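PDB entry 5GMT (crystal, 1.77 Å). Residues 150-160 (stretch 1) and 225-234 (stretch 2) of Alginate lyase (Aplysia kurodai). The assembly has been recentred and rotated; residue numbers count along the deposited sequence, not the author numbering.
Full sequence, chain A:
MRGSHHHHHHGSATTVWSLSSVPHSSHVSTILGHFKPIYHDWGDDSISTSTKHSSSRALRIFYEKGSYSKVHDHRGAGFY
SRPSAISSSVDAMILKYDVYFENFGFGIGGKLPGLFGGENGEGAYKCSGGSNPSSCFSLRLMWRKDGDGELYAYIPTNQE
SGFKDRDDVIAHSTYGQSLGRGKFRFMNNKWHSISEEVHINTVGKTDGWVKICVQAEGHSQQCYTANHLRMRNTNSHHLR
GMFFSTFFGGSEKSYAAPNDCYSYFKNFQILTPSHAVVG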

# COMPACT_ATOMS: atom_id res chain seq x y z
N GLU A 150 2.66 5.77 -7.78
CA GLU A 150 4.04 5.39 -7.51
C GLU A 150 4.08 4.29 -6.48
O GLU A 150 3.11 4.07 -5.75
CB GLU A 150 4.84 6.60 -7.02
CG GLU A 150 4.52 6.97 -5.57
CD GLU A 150 5.21 8.25 -5.11
OE1 GLU A 150 5.32 9.20 -5.90
OE2 GLU A 150 5.64 8.30 -3.95
N LEU A 151 5.22 3.60 -6.43
CA LEU A 151 5.60 2.79 -5.27
C LEU A 151 6.21 3.74 -4.24
O LEU A 151 7.06 4.53 -4.59
CB LEU A 151 6.59 1.69 -5.66
CG LEU A 151 7.35 1.00 -4.53
CD1 LEU A 151 6.37 0.30 -3.62
CD2 LEU A 151 8.38 0.00 -5.06
N TYR A 152 5.75 3.69 -2.99
CA TYR A 152 6.24 4.60 -1.96
C TYR A 152 6.91 3.79 -0.88
O TYR A 152 6.25 3.29 0.03
CB TYR A 152 5.10 5.43 -1.39
CG TYR A 152 5.53 6.48 -0.39
CD1 TYR A 152 6.39 7.50 -0.76
CD2 TYR A 152 5.04 6.46 0.91
CE1 TYR A 152 6.78 8.48 0.16
CE2 TYR A 152 5.41 7.44 1.84
CZ TYR A 152 6.28 8.44 1.45
OH TYR A 152 6.67 9.41 2.35
N ALA A 153 8.23 3.67 -1.00
CA ALA A 153 8.97 2.64 -0.28
C ALA A 153 9.77 3.17 0.91
O ALA A 153 10.55 4.11 0.78
CB ALA A 153 9.91 1.92 -1.24
N TYR A 154 9.53 2.57 2.07
CA TYR A 154 10.45 2.68 3.20
C TYR A 154 11.36 1.46 3.16
O TYR A 154 10.93 0.35 3.45
CB TYR A 154 9.68 2.76 4.53
CG TYR A 154 9.16 4.14 4.84
CD1 TYR A 154 8.20 4.74 4.03
CD2 TYR A 154 9.63 4.84 5.94
CE1 TYR A 154 7.73 6.01 4.31
CE2 TYR A 154 9.16 6.12 6.23
CZ TYR A 154 8.21 6.69 5.42
OH TYR A 154 7.74 7.96 5.69
N ILE A 155 12.61 1.67 2.78
CA ILE A 155 13.56 0.57 2.62
C ILE A 155 14.89 1.01 3.22
O ILE A 155 15.09 2.19 3.47
CB ILE A 155 13.71 0.19 1.12
CG1 ILE A 155 13.90 1.45 0.28
CG2 ILE A 155 12.49 -0.56 0.64
CD1 ILE A 155 14.03 1.18 -1.25
N PRO A 156 15.80 0.06 3.50
CA PRO A 156 17.08 0.41 4.13
C PRO A 156 17.88 1.49 3.38
O PRO A 156 17.77 1.64 2.16
CB PRO A 156 17.84 -0.92 4.13
CG PRO A 156 16.75 -1.94 4.25
CD PRO A 156 15.58 -1.39 3.45
N THR A 157 18.70 2.23 4.11
CA THR A 157 19.45 3.30 3.47
C THR A 157 20.55 2.78 2.54
O THR A 157 21.00 3.50 1.66
CB THR A 157 20.08 4.25 4.52
OG1 THR A 157 21.01 3.53 5.32
CG2 THR A 157 19.00 4.83 5.42
N ASN A 158 20.99 1.54 2.72
CA ASN A 158 22.09 1.04 1.90
C ASN A 158 21.59 0.39 0.59
O ASN A 158 21.66 -0.82 0.40
CB ASN A 158 22.97 0.06 2.69
CG ASN A 158 22.21 -1.15 3.20
OD1 ASN A 158 21.07 -1.06 3.63
ND2 ASN A 158 22.87 -2.32 3.17
N GLN A 159 21.11 1.22 -0.32
CA GLN A 159 20.69 0.73 -1.62
C GLN A 159 21.90 0.65 -2.55
O GLN A 159 23.00 1.03 -2.17
CB GLN A 159 19.61 1.64 -2.21
CG GLN A 159 18.35 1.69 -1.37
CD GLN A 159 17.67 0.32 -1.26
OE1 GLN A 159 17.54 -0.41 -2.25
NE2 GLN A 159 17.23 -0.02 -0.06
N GLU A 160 21.69 0.16 -3.77
CA GLU A 160 22.78 0.00 -4.73
C GLU A 160 23.43 1.33 -5.06
O GLU A 160 22.83 2.39 -4.89
CB GLU A 160 22.25 -0.64 -6.01
CG GLU A 160 21.18 0.19 -6.70
CD GLU A 160 20.88 -0.27 -8.11
OE1 GLU A 160 21.50 -1.26 -8.58
OE2 GLU A 160 20.02 0.36 -8.76
N THR A 225 8.10 -2.05 -13.08
CA THR A 225 8.93 -2.92 -12.27
C THR A 225 10.10 -2.15 -11.67
O THR A 225 10.93 -1.62 -12.40
CB THR A 225 9.46 -4.11 -13.07
OG1 THR A 225 8.36 -4.95 -13.47
CG2 THR A 225 10.42 -4.93 -12.22
N ALA A 226 10.13 -2.08 -10.35
CA ALA A 226 11.29 -1.56 -9.62
C ALA A 226 12.25 -2.71 -9.34
O ALA A 226 11.97 -3.55 -8.50
CB ALA A 226 10.85 -0.90 -8.31
N ASN A 227 13.38 -2.76 -10.02
CA ASN A 227 14.28 -3.84 -9.64
C ASN A 227 15.53 -3.31 -8.96
O ASN A 227 15.63 -2.11 -8.68
CB ASN A 227 14.63 -4.72 -10.84
CG ASN A 227 15.19 -3.97 -11.98
OD1 ASN A 227 15.96 -3.01 -11.82
ND2 ASN A 227 14.82 -4.40 -13.19
N HIS A 228 16.42 -4.24 -8.63
CA HIS A 228 17.65 -3.93 -7.91
C HIS A 228 17.39 -3.17 -6.61
O HIS A 228 18.00 -2.12 -6.35
CB HIS A 228 18.59 -3.15 -8.82
CG HIS A 228 18.95 -3.91 -10.06
ND1 HIS A 228 19.14 -3.31 -11.28
CD2 HIS A 228 19.11 -5.24 -10.28
CE1 HIS A 228 19.43 -4.23 -12.19
NE2 HIS A 228 19.42 -5.41 -11.61
N LEU A 229 16.50 -3.73 -5.80
CA LEU A 229 16.15 -3.18 -4.49
C LEU A 229 16.69 -4.01 -3.34
O LEU A 229 16.81 -5.23 -3.44
CB LEU A 229 14.63 -3.10 -4.33
CG LEU A 229 13.89 -2.22 -5.32
CD1 LEU A 229 12.41 -2.16 -4.91
CD2 LEU A 229 14.50 -0.82 -5.42
N ARG A 230 17.00 -3.33 -2.24
CA ARG A 230 17.29 -3.99 -0.98
C ARG A 230 16.16 -3.69 0.01
O ARG A 230 15.85 -2.52 0.25
CB ARG A 230 18.64 -3.50 -0.42
CG ARG A 230 18.87 -3.95 1.00
CD ARG A 230 20.30 -3.71 1.41
NE ARG A 230 21.20 -4.67 0.80
CZ ARG A 230 22.32 -4.35 0.15
NH1 ARG A 230 22.69 -3.09 0.03
NH2 ARG A 230 23.07 -5.31 -0.37
N MET A 231 15.53 -4.74 0.53
CA MET A 231 14.47 -4.58 1.53
C MET A 231 14.96 -4.94 2.93
O MET A 231 14.43 -4.45 3.93
CB MET A 231 13.26 -5.46 1.19
CG MET A 231 12.47 -5.01 -0.03
SD MET A 231 13.28 -5.56 -1.55
CE MET A 231 11.87 -5.56 -2.68
N ARG A 232 15.96 -5.81 3.00
CA ARG A 232 16.40 -6.32 4.29
C ARG A 232 17.91 -6.52 4.33
O ARG A 232 18.55 -6.72 3.29
CB ARG A 232 15.68 -7.62 4.61
CG ARG A 232 15.90 -8.66 3.53
CD ARG A 232 15.34 -10.02 3.89
NE ARG A 232 15.68 -11.00 2.86
CZ ARG A 232 15.56 -12.31 3.01
NH1 ARG A 232 15.12 -12.82 4.15
NH2 ARG A 232 15.90 -13.12 2.01
N ASN A 233 18.49 -6.47 5.53
CA ASN A 233 19.92 -6.73 5.70
C ASN A 233 20.19 -7.95 6.55
O ASN A 233 21.34 -8.30 6.80
CB ASN A 233 20.64 -5.52 6.30
CG ASN A 233 20.88 -4.43 5.29
OD1 ASN A 233 21.63 -4.61 4.33
ND2 ASN A 233 20.25 -3.28 5.50
N THR A 234 19.12 -8.61 6.98
CA THR A 234 19.28 -9.80 7.78
C THR A 234 18.25 -10.84 7.36
O THR A 234 17.17 -10.50 6.87
CB THR A 234 19.14 -9.48 9.29
OG1 THR A 234 19.39 -10.66 10.06
CG2 THR A 234 17.75 -8.95 9.62
O HOH W 1 18.97 -0.72 -4.40
O HOH W 2 19.45 -0.65 -11.24

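Side-chain amides can do for a pair of loops what backbone amides do for a pair of strands, and the contact between residues 150-160 and 225-234 of this alginate lyase is a compact example. Each stretch enters as a strand, but the strands are not hydrogen-bonded to each other here: the CA atoms of Leu151 and Ala226 lie 8.4 Å apart, and the pair meets through side chains alone, with Leu151 CD2 4.2 Å from Ala226 CB. Beyond the corner at His228 the chains draw closer, to 5.3 Å between the CA atoms of Ile155 and Met231, and polar contacts take over. The two stretches together bury 558 Å².

Arg230 covers the most surface, and much of the contact is organised around it. Its backbone is read by Gln159, whose terminal amide carries a donor and an acceptor just as a peptide group does. Arg230 N donates to Gln159 OE1 at 3.0 Å, and Gln159 NE2 donates to Arg230 O at 2.9 Å, both nearly straight. The other hydrogen of the same NE2 is also used: Gln159 NE2 donates to Pro156 O at 2.8 Å, which ties the amide back to its own loop and helps hold it in place. Gln159 OE1 also accepts from a water, at 2.6 Å, that donates to His228 O at 2.6 Å and accepts from Glu160 N at 2.9 Å, so the pairing continues toward the corner through solvent.

The side chain of Arg230 extends to the neighbouring residue, where NH1 donates to Asn158 O over a short 2.5 Å. The carbonyl lies at the edge of the guanidinium, near its plane, where the N-H groups point. Asn158 ND2 is only 3.2 Å from Arg230 NH1, but both are donors and no bond joins them.

Asn158, next in buried area, instead directs its amide to Asn233. Two amides set head to tail satisfy each other: Asn158 ND2 donates to Asn233 OD1 at 2.9 Å, and Asn233 ND2 to Asn158 OD1 at 3.0 Å.

Pro156 brings no N-H to this network and contributes by packing. Its CD rests 3.3 Å from Met231 O and 3.4 Å from Arg230 O, while its CB lies 3.6 Å from Asn233 ND2. At the far end, Glu160 OE1 approaches His228 CB at 3.5 Å, and a second water links the polar ends of these residues, 2.7 Å from both Glu160 OE2 and His228 ND1.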